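PDB 1YSQ: DNA-binding transcriptional repressor YiaJ, which represses transcription of the yiaKLMNOPQRS operon, which may serve in the use of 2,3-diketo-L-gulonate, and is represented here by its C-terminal IclR-family effector-binding domain. Local coordinates for residues Pro16-Leu21 with Tyr146-Ser151; Phe31-Asp36 with Ile40-Leu45; Met62-Ser67 with Lys71-Phe76; Pro136-Asp139 with Arg143-Tyr146. All coordinates share one frame; numbering follows the deposited sequence.

In the fold
From the N terminus, helix 8-25 supplies the first half of contact 1, which closes only when strand 146-153 packs against it. This long loop encloses contacts 2 and 3. Contact 2 is the hairpin of strands 28-35 and 38-45. Contact 3 follows in series and joins the end of strand 61-63 to helix 68-75. Contact 4, next in series, is the turn between strands 130-137 and 146-153. It ends on the same stretch as contact 1, with which it shares Tyr146. All four reach one antiparallel sheet. Tyr73 of contact 3 is hydrogen-bonded to Ser32 of contact 2. One phosphate touches contacts 1 and 3, and another touches contacts 2 and 4.

Contact 1: Pro16-Leu21 with Tyr146-Ser151; sequences PHLEAL and YAVSIS. With PO4 (phosphate ion), chain B.
Helix 16-21 runs nearly along strand 146-151, with Leu18 and Leu21 facing Val148 and Ile150; the two axes lie 10.9 Å apart at an angle of 18°. That spacing leaves the contact to side chains alone. Leu18 makes the closest contact. Its CD2 methyl lies 3.7 Å from CG1 of Val148 and also approaches CG2, so it meets both branches of the valine. Val148 holds CG1 anti to its own backbone N (chi1 -175°), which aims this methyl at the helix. One turn on, Leu21 lays CD2 between two residues of the strand. This Leu21 CD2 is 4.4 Å from Val148 CG1 and 4.3 Å from Ile150 CD1. These are looser contacts, and all four side chains are buried. Val148 thus faces the helix, while Ser149 points to the opposite side of the sheet. Ser149 OG lies 2.9 Å from O3 of a phosphate ion, probably from the crystallisation liquor, which Ser67 also contacts. Asn30 OD1 makes a weak hydrogen bond with the same OG. Helix 162-182 packs beside the contact, with Leu169 on Val148 and Thr172 on Leu21. Strand 28-35 adds Ile29 and Phe31 against Leu18, and strand 130-137 flanks strand 146-153 on its other edge.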
loop_
_atom_site.group_PDB
_atom_site.type_symbol
_atom_site.label_atom_id
_atom_site.label_comp_id
_atom_site.label_asym_id
_atom_site.label_seq_id
_atom_site.Cartn_x
_atom_site.Cartn_y
_atom_site.Cartn_z
ATOM N N PRO A 16 -10.606 -6.610 12.313
ATOM C CA PRO A 16 -10.085 -7.768 13.060
ATOM C C PRO A 16 -8.842 -8.355 12.390
ATOM O O PRO A 16 -7.908 -8.813 13.065
ATOM C CB PRO A 16 -11.224 -8.788 12.980
ATOM C CG PRO A 16 -12.429 -8.022 12.619
ATOM C CD PRO A 16 -11.970 -6.854 11.809
ATOM N N HIS A 17 -8.856 -8.347 11.054
ATOM C CA HIS A 17 -7.772 -8.901 10.256
ATOM C C HIS A 17 -6.538 -8.004 10.298
ATOM O O HIS A 17 -5.418 -8.498 10.407
ATOM C CB HIS A 17 -8.227 -9.099 8.806
ATOM C CG HIS A 17 -9.370 -10.047 8.665
ATOM N ND1 HIS A 17 -9.230 -11.405 8.846
ATOM C CD2 HIS A 17 -10.680 -9.834 8.390
ATOM C CE1 HIS A 17 -10.401 -11.992 8.669
ATOM N NE2 HIS A 17 -11.298 -11.060 8.393
ATOM N N LEU A 18 -6.748 -6.693 10.194
ATOM C CA LEU A 18 -5.639 -5.747 10.258
ATOM C C LEU A 18 -5.008 -5.751 11.654
ATOM O O LEU A 18 -3.783 -5.746 11.787
ATOM C CB LEU A 18 -6.098 -4.342 9.834
ATOM C CG LEU A 18 -6.638 -4.271 8.398
ATOM C CD1 LEU A 18 -7.381 -2.965 8.167
ATOM C CD2 LEU A 18 -5.522 -4.441 7.383
ATOM N N GLU A 19 -5.842 -5.786 12.696
ATOM C CA GLU A 19 -5.320 -5.898 14.068
ATOM C C GLU A 19 -4.485 -7.163 14.269
ATOM O O GLU A 19 -3.409 -7.131 14.868
ATOM C CB GLU A 19 -6.475 -5.897 15.076
ATOM C CG GLU A 19 -7.115 -4.533 15.270
ATOM C CD GLU A 19 -8.198 -4.562 16.339
ATOM O OE1 GLU A 19 -8.194 -5.495 17.173
ATOM O OE2 GLU A 19 -9.043 -3.663 16.341
ATOM N N ALA A 20 -5.003 -8.281 13.782
ATOM C CA ALA A 20 -4.272 -9.547 13.815
ATOM C C ALA A 20 -2.897 -9.418 13.173
ATOM O O ALA A 20 -1.905 -9.907 13.714
ATOM C CB ALA A 20 -5.089 -10.655 13.124
ATOM N N LEU A 21 -2.831 -8.780 12.010
ATOM C CA LEU A 21 -1.550 -8.649 11.304
ATOM C C LEU A 21 -0.594 -7.723 12.064
ATOM O O LEU A 21 0.617 -7.966 12.115
ATOM C CB LEU A 21 -1.777 -8.160 9.874
ATOM C CG LEU A 21 -0.557 -7.888 8.982
ATOM C CD1 LEU A 21 0.158 -9.205 8.637
ATOM C CD2 LEU A 21 -1.018 -7.154 7.720
ATOM N N TYR A 146 -9.298 -1.199 -2.524
ATOM C CA TYR A 146 -8.577 -0.985 -1.255
ATOM C C TYR A 146 -7.238 -1.699 -1.339
ATOM O O TYR A 146 -7.041 -2.564 -2.190
ATOM C CB TYR A 146 -9.342 -1.539 -0.038
ATOM C CG TYR A 146 -10.764 -1.071 0.041
ATOM C CD1 TYR A 146 -11.073 0.216 0.486
ATOM C CD2 TYR A 146 -11.804 -1.897 -0.367
ATOM C CE1 TYR A 146 -12.384 0.660 0.521
ATOM C CE2 TYR A 146 -13.120 -1.457 -0.321
ATOM C CZ TYR A 146 -13.393 -0.190 0.117
ATOM O OH TYR A 146 -14.690 0.227 0.157
ATOM N N ALA A 147 -6.335 -1.344 -0.433
ATOM C CA ALA A 147 -5.018 -1.962 -0.395
ATOM C C ALA A 147 -4.509 -1.927 1.040
ATOM O O ALA A 147 -4.941 -1.094 1.848
ATOM C CB ALA A 147 -4.062 -1.220 -1.347
ATOM N N VAL A 148 -3.592 -2.834 1.354
ATOM C CA VAL A 148 -3.048 -2.932 2.704
ATOM C C VAL A 148 -1.534 -2.829 2.599
ATOM O O VAL A 148 -0.950 -3.362 1.660
ATOM C CB VAL A 148 -3.363 -4.312 3.355
ATOM C CG1 VAL A 148 -2.900 -4.365 4.834
ATOM C CG2 VAL A 148 -4.838 -4.669 3.248
ATOM N N SER A 149 -0.892 -2.176 3.572
ATOM C CA SER A 149 0.567 -2.152 3.582
ATOM C C SER A 149 1.166 -2.277 4.973
ATOM O O SER A 149 0.490 -2.016 5.972
ATOM C CB SER A 149 1.091 -0.904 2.839
ATOM O OG SER A 149 0.969 0.271 3.625
ATOM N N ILE A 150 2.419 -2.734 5.027
ATOM C CA ILE A 150 3.191 -2.769 6.267
ATOM C C ILE A 150 4.343 -1.787 6.111
ATOM O O ILE A 150 5.068 -1.856 5.114
ATOM C CB ILE A 150 3.768 -4.196 6.530
ATOM C CG1 ILE A 150 2.640 -5.218 6.745
ATOM C CG2 ILE A 150 4.745 -4.152 7.726
ATOM C CD1 ILE A 150 3.121 -6.714 6.856
ATOM N N SER A 151 4.532 -0.878 7.080
ATOM C CA SER A 151 5.695 0.016 7.052
ATOM C C SER A 151 6.666 -0.434 8.125
ATOM O O SER A 151 6.248 -0.847 9.214
ATOM C CB SER A 151 5.321 1.491 7.328
ATOM O OG SER A 151 4.171 1.922 6.610
HETATM P P PO4 B . 2.267 3.244 1.326
HETATM O O1 PO4 B . 3.698 3.423 0.786
HETATM O O2 PO4 B . 1.417 2.420 0.414
HETATM O O3 PO4 B . 2.264 2.645 2.720
HETATM O O4 PO4 B . 1.681 4.644 1.401
#

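Contact 2: Phe31-Asp36 with Ile40-Leu45; sequences FSSRED and ILIYKL. With PO4 (phosphate ion), chain D.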
loop_
_atom_site.group_PDB
_atom_site.type_symbol
_atom_site.label_atom_id
_atom_site.label_comp_id
_atom_site.label_asym_id
_atom_site.label_seq_id
_atom_site.Cartn_x
_atom_site.Cartn_y
_atom_site.Cartn_z
ATOM N N PHE A 31 -4.150 0.894 5.798
ATOM C CA PHE A 31 -5.251 0.419 4.958
ATOM C C PHE A 31 -5.835 1.619 4.234
ATOM O O PHE A 31 -6.290 2.578 4.866
ATOM C CB PHE A 31 -6.307 -0.260 5.833
ATOM C CG PHE A 31 -7.425 -0.902 5.066
ATOM C CD1 PHE A 31 -7.177 -1.942 4.170
ATOM C CD2 PHE A 31 -8.735 -0.501 5.266
ATOM C CE1 PHE A 31 -8.231 -2.550 3.455
ATOM C CE2 PHE A 31 -9.791 -1.119 4.554
ATOM C CZ PHE A 31 -9.529 -2.133 3.652
ATOM N N SER A 32 -5.788 1.574 2.907
ATOM C CA SER A 32 -6.247 2.694 2.104
ATOM C C SER A 32 -7.370 2.311 1.148
ATOM O O SER A 32 -7.591 1.118 0.884
ATOM C CB SER A 32 -5.077 3.293 1.313
ATOM O OG SER A 32 -4.762 2.449 0.202
ATOM N N SER A 33 -8.072 3.337 0.654
ATOM C CA SER A 33 -8.967 3.220 -0.493
ATOM C C SER A 33 -8.365 4.069 -1.605
ATOM O O SER A 33 -7.474 4.895 -1.363
ATOM C CB SER A 33 -10.380 3.717 -0.150
ATOM O OG SER A 33 -10.333 5.096 0.223
ATOM N N ARG A 34 -8.809 3.837 -2.833
ATOM C CA ARG A 34 -8.433 4.702 -3.935
ATOM C C ARG A 34 -9.449 5.816 -4.128
ATOM O O ARG A 34 -10.647 5.573 -4.138
ATOM C CB ARG A 34 -8.293 3.909 -5.241
ATOM C CG ARG A 34 -7.498 4.682 -6.291
ATOM C CD ARG A 34 -7.737 4.241 -7.712
ATOM N NE ARG A 34 -6.973 5.097 -8.615
ATOM C CZ ARG A 34 -6.458 4.710 -9.776
ATOM N NH1 ARG A 34 -6.614 3.459 -10.204
ATOM N NH2 ARG A 34 -5.770 5.578 -10.505
ATOM N N GLU A 35 -8.963 7.044 -4.275
ATOM C CA GLU A 35 -9.823 8.140 -4.704
ATOM C C GLU A 35 -9.182 8.794 -5.916
ATOM O O GLU A 35 -8.507 9.819 -5.793
ATOM C CB GLU A 35 -10.029 9.145 -3.568
ATOM C CG GLU A 35 -10.922 10.322 -3.895
ATOM C CD GLU A 35 -11.220 11.147 -2.658
ATOM O OE1 GLU A 35 -10.359 11.962 -2.237
ATOM O OE2 GLU A 35 -12.310 10.956 -2.094
ATOM N N ASP A 36 -9.361 8.167 -7.083
ATOM C CA ASP A 36 -8.771 8.677 -8.333
ATOM C C ASP A 36 -7.223 8.807 -8.282
ATOM O O ASP A 36 -6.525 7.797 -8.321
ATOM C CB ASP A 36 -9.447 10.005 -8.706
ATOM C CG ASP A 36 -9.105 10.487 -10.103
ATOM O OD1 ASP A 36 -8.383 9.784 -10.861
ATOM O OD2 ASP A 36 -9.513 11.596 -10.515
ATOM N N ILE A 40 -6.290 7.183 -0.129
ATOM C CA ILE A 40 -6.718 7.783 1.138
ATOM C C ILE A 40 -6.438 6.795 2.243
ATOM O O ILE A 40 -6.922 5.656 2.207
ATOM C CB ILE A 40 -8.217 8.147 1.162
ATOM C CG1 ILE A 40 -8.598 9.001 -0.050
ATOM C CG2 ILE A 40 -8.559 8.899 2.496
ATOM C CD1 ILE A 40 -10.100 9.367 -0.063
ATOM N N LEU A 41 -5.677 7.237 3.239
ATOM C CA LEU A 41 -5.430 6.395 4.406
ATOM C C LEU A 41 -6.653 6.383 5.307
ATOM O O LEU A 41 -6.867 7.330 6.062
ATOM C CB LEU A 41 -4.179 6.853 5.174
ATOM C CG LEU A 41 -3.675 5.865 6.230
ATOM C CD1 LEU A 41 -3.437 4.482 5.585
ATOM C CD2 LEU A 41 -2.388 6.374 6.860
ATOM N N ILE A 42 -7.456 5.322 5.225
ATOM C CA ILE A 42 -8.698 5.280 6.009
ATOM C C ILE A 42 -8.553 4.613 7.365
ATOM O O ILE A 42 -9.439 4.725 8.213
ATOM C CB ILE A 42 -9.866 4.674 5.187
ATOM C CG1 ILE A 42 -9.580 3.206 4.806
ATOM C CG2 ILE A 42 -10.145 5.566 3.951
ATOM C CD1 ILE A 42 -10.777 2.484 4.161
ATOM N N TYR A 43 -7.433 3.932 7.583
ATOM C CA TYR A 43 -7.249 3.168 8.801
ATOM C C TYR A 43 -5.757 2.930 8.980
ATOM O O TYR A 43 -5.038 2.632 8.013
ATOM C CB TYR A 43 -8.035 1.868 8.657
ATOM C CG TYR A 43 -7.946 0.871 9.772
ATOM C CD1 TYR A 43 -9.012 0.682 10.637
ATOM C CD2 TYR A 43 -6.825 0.053 9.917
ATOM C CE1 TYR A 43 -8.960 -0.274 11.645
ATOM C CE2 TYR A 43 -6.765 -0.899 10.914
ATOM C CZ TYR A 43 -7.837 -1.060 11.770
ATOM O OH TYR A 43 -7.786 -2.023 12.754
ATOM N N LYS A 44 -5.284 3.108 10.203
ATOM C CA LYS A 44 -3.867 2.906 10.514
ATOM C C LYS A 44 -3.677 2.371 11.938
ATOM O O LYS A 44 -4.305 2.861 12.870
ATOM C CB LYS A 44 -3.060 4.210 10.330
ATOM C CG LYS A 44 -1.547 4.015 10.460
ATOM C CD LYS A 44 -0.799 5.331 10.660
ATOM C CE LYS A 44 0.725 5.080 10.733
ATOM N NZ LYS A 44 1.496 6.270 11.314
ATOM N N LEU A 45 -2.809 1.370 12.080
ATOM C CA LEU A 45 -2.368 0.886 13.391
ATOM C C LEU A 45 -0.890 1.158 13.566
ATOM O O LEU A 45 -0.065 0.774 12.736
ATOM C CB LEU A 45 -2.644 -0.627 13.567
ATOM C CG LEU A 45 -4.120 -1.022 13.401
ATOM C CD1 LEU A 45 -4.285 -2.514 13.278
ATOM C CD2 LEU A 45 -4.999 -0.469 14.550
HETATM P P PO4 D . -8.007 0.171 -9.464
HETATM O O1 PO4 D . -7.795 0.572 -8.019
HETATM O O2 PO4 D . -6.714 -0.371 -10.046
HETATM O O3 PO4 D . -9.113 -0.862 -9.553
HETATM O O4 PO4 D . -8.377 1.435 -10.210
#
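The Phe31 ring has CB of Tyr43 at its edge, near the ring plane, while CD1 of Ile42 comes in obliquely, 3.8 Å from CE2. Ile42 keeps CG1 between its backbone N and carbonyl carbon (chi1 63°), which directs this branch to the ring. The guanidinium of Arg34 is used along its edge. NE donates to Asp36 O over 2.8 Å, with that oxygen in the group's plane and the N-H on a lone pair. NH1 makes a weak bond of 2.7 Å to O4 of a phosphate ion. Tyr81 adds a cation-pi contact to Arg34. A leucine here would probably leave Asp36 O without its side-chain donor and the phosphate without this positive partner. Nearer the turn, CD1 of Ile40 packs against the extended Glu35 chain, whose OE1 is bonded to His38. The backbones join by Ser33 N to Ile40 O at 3.0 Å and by Ile40 N to Ser33 O at 2.9 Å, the latter nearly straight (169°). Further along, Phe31 N donates to Tyr43 O, and Phe31 O takes Ile42 N at 3.0 Å and, weakly, Tyr43 N. Two residues thus face one: a classic beta bulge in an antiparallel hairpin.

Contact 3: Met62-Ser67 with Lys71-Phe76; sequences MPLYCS and KIYMAF. With PO4 (phosphate ion), chain B.
The loop that follows strand 61-63 leads into helix 68-75, and the backbones come nearest at Leu64 and Lys71, whose CA atoms are 5.7 Å apart. Lys71 N donates to Ser67 O over 2.8 Å, closing the first helical turn, with the donor lying nearly along the C=O axis. Leu64 carries the apolar contact. Its CD1 sits 3.6 Å from CG of Met74. Met74 SD lies 4.0 Å from Leu64 CB, and the bend at chi3 (-58°) turns CE back beside the same atom. An alanine at Met74 would probably leave Leu64 CD1 and CB without this cover and open a gap between loop and helix. On its other branch, Leu64 CD2 meets the edge of the Tyr73 ring, 4.3 Å from CD2. The Lys71 chain runs past the carbonyl oxygens of Leu64, Tyr65 and Ser67. Its NZ then reaches Met121 O and forms salt bridges with Glu110 and Glu125. Ser67 OG stands anti to its backbone N (chi1 164°) and accepts from Gly70 N. It also lies 3.1 Å from O4 of a phosphate ion, which takes further bonds from Ala68 N and Met69 N. Ser67 is thus the N-cap of helix 68-75. The phosphate, probably from the crystallisation liquor, sits at the helix N terminus, consistent with a site that favours anions.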
loop_
_atom_site.group_PDB
_atom_site.type_symbol
_atom_site.label_atom_id
_atom_site.label_comp_id
_atom_site.label_asym_id
_atom_site.label_seq_id
_atom_site.Cartn_x
_atom_site.Cartn_y
_atom_site.Cartn_z
ATOM N N MET A 62 -2.396 10.314 -0.133
ATOM C CA MET A 62 -1.087 9.841 -0.474
ATOM C C MET A 62 -0.989 9.863 -2.059
ATOM O O MET A 62 -1.855 9.273 -2.726
ATOM C CB MET A 62 -0.914 8.468 0.302
ATOM C CG MET A 62 -1.957 8.122 1.777
ATOM S SD MET A 62 -1.102 6.749 2.355
ATOM C CE MET A 62 -2.284 5.606 2.085
ATOM N N PRO A 63 -0.028 10.588 -2.688
ATOM C CA PRO A 63 0.048 10.589 -4.173
ATOM C C PRO A 63 0.350 9.191 -4.730
ATOM O O PRO A 63 1.093 8.420 -4.108
ATOM C CB PRO A 63 1.227 11.520 -4.493
ATOM C CG PRO A 63 1.448 12.328 -3.245
ATOM C CD PRO A 63 1.048 11.412 -2.100
ATOM N N LEU A 64 -0.237 8.857 -5.868
ATOM C CA LEU A 64 -0.088 7.501 -6.415
ATOM C C LEU A 64 1.363 7.099 -6.696
ATOM O O LEU A 64 1.734 5.947 -6.459
ATOM C CB LEU A 64 -0.926 7.327 -7.688
ATOM C CG LEU A 64 -2.463 7.476 -7.551
ATOM C CD1 LEU A 64 -3.131 7.187 -8.891
ATOM C CD2 LEU A 64 -3.065 6.616 -6.460
ATOM N N TYR A 65 2.171 8.044 -7.191
ATOM C CA TYR A 65 3.496 7.718 -7.742
ATOM C C TYR A 65 4.544 7.329 -6.688
ATOM O O TYR A 65 5.529 6.679 -7.017
ATOM C CB TYR A 65 4.029 8.870 -8.613
ATOM C CG TYR A 65 4.685 9.972 -7.808
ATOM C CD1 TYR A 65 6.081 10.057 -7.703
ATOM C CD2 TYR A 65 3.907 10.915 -7.131
ATOM C CE1 TYR A 65 6.694 11.052 -6.933
ATOM C CE2 TYR A 65 4.498 11.926 -6.368
ATOM C CZ TYR A 65 5.896 11.981 -6.269
ATOM O OH TYR A 65 6.478 12.989 -5.528
ATOM N N CYS A 66 4.336 7.746 -5.433
ATOM C CA CYS A 66 5.328 7.525 -4.365
ATOM C C CYS A 66 4.771 6.678 -3.206
ATOM O O CYS A 66 5.433 6.503 -2.191
ATOM C CB CYS A 66 5.890 8.877 -3.855
ATOM S SG CYS A 66 4.605 9.993 -3.249
ATOM N N SER A 67 3.556 6.157 -3.381
ATOM C CA SER A 67 2.876 5.310 -2.397
ATOM C C SER A 67 2.869 3.890 -2.935
ATOM O O SER A 67 2.437 3.661 -4.071
ATOM C CB SER A 67 1.436 5.796 -2.183
ATOM O OG SER A 67 0.606 4.835 -1.543
ATOM N N LYS A 71 0.816 2.762 -6.118
ATOM C CA LYS A 71 1.376 2.074 -7.282
ATOM C C LYS A 71 0.566 0.822 -7.629
ATOM O O LYS A 71 0.350 0.518 -8.809
ATOM C CB LYS A 71 2.859 1.753 -7.071
ATOM C CG LYS A 71 3.734 3.013 -7.107
ATOM C CD LYS A 71 5.242 2.670 -7.102
ATOM C CE LYS A 71 5.643 2.008 -5.778
ATOM N NZ LYS A 71 7.107 1.726 -5.677
ATOM N N ILE A 72 0.071 0.127 -6.606
ATOM C CA ILE A 72 -0.834 -1.010 -6.831
ATOM C C ILE A 72 -2.085 -0.556 -7.586
ATOM O O ILE A 72 -2.481 -1.179 -8.565
ATOM C CB ILE A 72 -1.191 -1.671 -5.485
ATOM C CG1 ILE A 72 0.002 -2.482 -4.989
ATOM C CG2 ILE A 72 -2.453 -2.566 -5.589
ATOM C CD1 ILE A 72 -0.115 -2.889 -3.550
ATOM N N TYR A 73 -2.694 0.547 -7.147
ATOM C CA TYR A 73 -3.877 1.059 -7.850
ATOM C C TYR A 73 -3.568 1.329 -9.314
ATOM O O TYR A 73 -4.327 0.930 -10.182
ATOM C CB TYR A 73 -4.407 2.328 -7.176
ATOM C CG TYR A 73 -4.914 2.097 -5.762
ATOM C CD1 TYR A 73 -5.723 1.000 -5.461
ATOM C CD2 TYR A 73 -4.600 2.994 -4.731
ATOM C CE1 TYR A 73 -6.214 0.785 -4.158
ATOM C CE2 TYR A 73 -5.077 2.783 -3.414
ATOM C CZ TYR A 73 -5.883 1.684 -3.143
ATOM O OH TYR A 73 -6.366 1.485 -1.865
ATOM N N MET A 74 -2.447 1.995 -9.598
ATOM C CA MET A 74 -2.084 2.236 -11.010
ATOM C C MET A 74 -1.767 0.935 -11.773
ATOM O O MET A 74 -2.131 0.799 -12.950
ATOM C CB MET A 74 -0.925 3.224 -11.140
ATOM C CG MET A 74 -1.335 4.696 -10.832
ATOM S SD MET A 74 -0.167 6.016 -11.363
ATOM C CE MET A 74 1.176 5.528 -10.546
ATOM N N ALA A 75 -1.103 -0.012 -11.105
ATOM C CA ALA A 75 -0.703 -1.267 -11.749
ATOM C C ALA A 75 -1.902 -2.076 -12.220
ATOM O O ALA A 75 -1.820 -2.785 -13.223
ATOM C CB ALA A 75 0.171 -2.104 -10.809
ATOM N N PHE A 76 -3.011 -1.982 -11.490
ATOM C CA PHE A 76 -4.241 -2.678 -11.880
ATOM C C PHE A 76 -5.246 -1.822 -12.665
ATOM O O PHE A 76 -6.327 -2.305 -13.049
ATOM C CB PHE A 76 -4.871 -3.317 -10.649
ATOM C CG PHE A 76 -4.156 -4.563 -10.216
ATOM C CD1 PHE A 76 -4.646 -5.819 -10.577
ATOM C CD2 PHE A 76 -2.974 -4.476 -9.466
ATOM C CE1 PHE A 76 -3.969 -6.994 -10.184
ATOM C CE2 PHE A 76 -2.292 -5.618 -9.071
ATOM C CZ PHE A 76 -2.786 -6.888 -9.443
HETATM P P PO4 B . 2.267 3.244 1.326
HETATM O O1 PO4 B . 3.698 3.423 0.786
HETATM O O2 PO4 B . 1.417 2.420 0.414
HETATM O O3 PO4 B . 2.264 2.645 2.720
HETATM O O4 PO4 B . 1.681 4.644 1.401
HETATM O O HOH W 1 6.501 3.811 -3.056
#

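Contact 4: Pro136-Asp139 with Arg143-Tyr146; sequences PVFD and RVPY. With PO4 (phosphate ion), chain D.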
loop_
_atom_site.group_PDB
_atom_site.type_symbol
_atom_site.label_atom_id
_atom_site.label_comp_id
_atom_site.label_asym_id
_atom_site.label_seq_id
_atom_site.Cartn_x
_atom_site.Cartn_y
_atom_site.Cartn_z
ATOM N N PRO A 136 -2.913 -5.633 -2.985
ATOM C CA PRO A 136 -4.300 -5.270 -3.320
ATOM C C PRO A 136 -5.340 -6.030 -2.494
ATOM O O PRO A 136 -5.058 -7.137 -2.042
ATOM C CB PRO A 136 -4.413 -5.684 -4.794
ATOM C CG PRO A 136 -3.434 -6.861 -4.926
ATOM C CD PRO A 136 -2.284 -6.468 -4.034
ATOM N N VAL A 137 -6.512 -5.416 -2.281
ATOM C CA VAL A 137 -7.702 -6.105 -1.780
ATOM C C VAL A 137 -8.651 -6.098 -2.972
ATOM O O VAL A 137 -9.055 -5.036 -3.438
ATOM C CB VAL A 137 -8.357 -5.361 -0.585
ATOM C CG1 VAL A 137 -9.717 -6.003 -0.185
ATOM C CG2 VAL A 137 -7.394 -5.307 0.592
ATOM N N PHE A 138 -8.953 -7.271 -3.511
ATOM C CA PHE A 138 -9.752 -7.334 -4.735
ATOM C C PHE A 138 -11.246 -7.330 -4.416
ATOM O O PHE A 138 -11.666 -7.928 -3.418
ATOM C CB PHE A 138 -9.401 -8.612 -5.524
ATOM C CG PHE A 138 -8.029 -8.582 -6.160
ATOM C CD1 PHE A 138 -7.787 -7.799 -7.292
ATOM C CD2 PHE A 138 -6.990 -9.356 -5.632
ATOM C CE1 PHE A 138 -6.512 -7.773 -7.896
ATOM C CE2 PHE A 138 -5.710 -9.343 -6.217
ATOM C CZ PHE A 138 -5.478 -8.538 -7.363
ATOM N N ASP A 139 -12.046 -6.684 -5.258
ATOM C CA ASP A 139 -13.495 -6.918 -5.203
ATOM C C ASP A 139 -13.852 -8.176 -6.019
ATOM O O ASP A 139 -12.963 -8.830 -6.580
ATOM C CB ASP A 139 -14.314 -5.681 -5.604
ATOM C CG ASP A 139 -14.220 -5.329 -7.100
ATOM O OD1 ASP A 139 -13.780 -6.156 -7.946
ATOM O OD2 ASP A 139 -14.599 -4.213 -7.518
ATOM N N ARG A 143 -11.330 -5.884 -9.540
ATOM C CA ARG A 143 -10.890 -4.501 -9.383
ATOM C C ARG A 143 -10.259 -4.359 -7.995
ATOM O O ARG A 143 -10.384 -5.262 -7.169
ATOM C CB ARG A 143 -12.062 -3.533 -9.571
ATOM C CG ARG A 143 -12.509 -3.383 -11.046
ATOM C CD ARG A 143 -13.850 -2.671 -11.194
ATOM N NE ARG A 143 -14.867 -3.329 -10.361
ATOM C CZ ARG A 143 -16.053 -2.817 -10.035
ATOM N NH1 ARG A 143 -16.428 -1.613 -10.467
ATOM N NH2 ARG A 143 -16.879 -3.523 -9.272
ATOM N N VAL A 144 -9.555 -3.251 -7.765
ATOM C CA VAL A 144 -8.808 -3.023 -6.529
ATOM C C VAL A 144 -9.298 -1.732 -5.822
ATOM O O VAL A 144 -8.749 -0.649 -6.025
ATOM C CB VAL A 144 -7.275 -2.938 -6.809
ATOM C CG1 VAL A 144 -6.480 -2.805 -5.488
ATOM C CG2 VAL A 144 -6.789 -4.167 -7.620
ATOM N N PRO A 145 -10.369 -1.837 -5.050
ATOM C CA PRO A 145 -10.893 -0.672 -4.326
ATOM C C PRO A 145 -10.054 -0.261 -3.100
ATOM O O PRO A 145 -10.104 0.911 -2.705
ATOM C CB PRO A 145 -12.307 -1.138 -3.921
ATOM C CG PRO A 145 -12.151 -2.615 -3.740
ATOM C CD PRO A 145 -11.227 -3.027 -4.875
ATOM N N TYR A 146 -9.298 -1.199 -2.524
ATOM C CA TYR A 146 -8.577 -0.985 -1.255
ATOM C C TYR A 146 -7.238 -1.699 -1.339
ATOM O O TYR A 146 -7.041 -2.564 -2.190
ATOM C CB TYR A 146 -9.342 -1.539 -0.038
ATOM C CG TYR A 146 -10.764 -1.071 0.041
ATOM C CD1 TYR A 146 -11.073 0.216 0.486
ATOM C CD2 TYR A 146 -11.804 -1.897 -0.367
ATOM C CE1 TYR A 146 -12.384 0.660 0.521
ATOM C CE2 TYR A 146 -13.120 -1.457 -0.321
ATOM C CZ TYR A 146 -13.393 -0.190 0.117
ATOM O OH TYR A 146 -14.690 0.227 0.157
HETATM P P PO4 D . -8.007 0.171 -9.464
HETATM O O1 PO4 D . -7.795 0.572 -8.019
HETATM O O2 PO4 D . -6.714 -0.371 -10.046
HETATM O O3 PO4 D . -9.113 -0.862 -9.553
HETATM O O4 PO4 D . -8.377 1.435 -10.210
#
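Val144 is wedged against Pro136 and Phe138 through its two methyls. CG1 lies 3.6 Å from Pro136 CB, and CG2 lies 3.6 Å from Phe138 CE1, approaching the ring obliquely. Pro136 CB covers part of one face of that ring, toward the rim. CB of Val137 and CB of Tyr146 meet on one face of the sheet. Their backbones form an antiparallel hydrogen-bonded pair, in which Val137 N donates to Tyr146 O over 2.9 Å from above the carbonyl plane. The polar edge is made by Asp139 and Arg143. Asp139 holds CG between its backbone N and carbonyl carbon (chi1 70°), turning the carboxylate to Arg143. Asp139 N bonds Arg143 O, and Arg143 N bonds Asp139 OD1 at 2.9 Å, reaching it from above the carboxylate plane. OD1 also receives His141 N, so two backbone donors hold this oxygen. OD2 forms a salt bridge of 3.0 Å with Arg143 NH2. The two flat groups are turned 51° apart. Val144 N donates to O3 of a phosphate ion over 3.0 Å. The turn lies between strands 130-137 and 146-153. Ile72 of helix 68-75 packs on Pro136 and Val144, helix 162-182 covers Val137, and Pro145 makes a backbone hydrogen bond with Arg34 of strand 28-35.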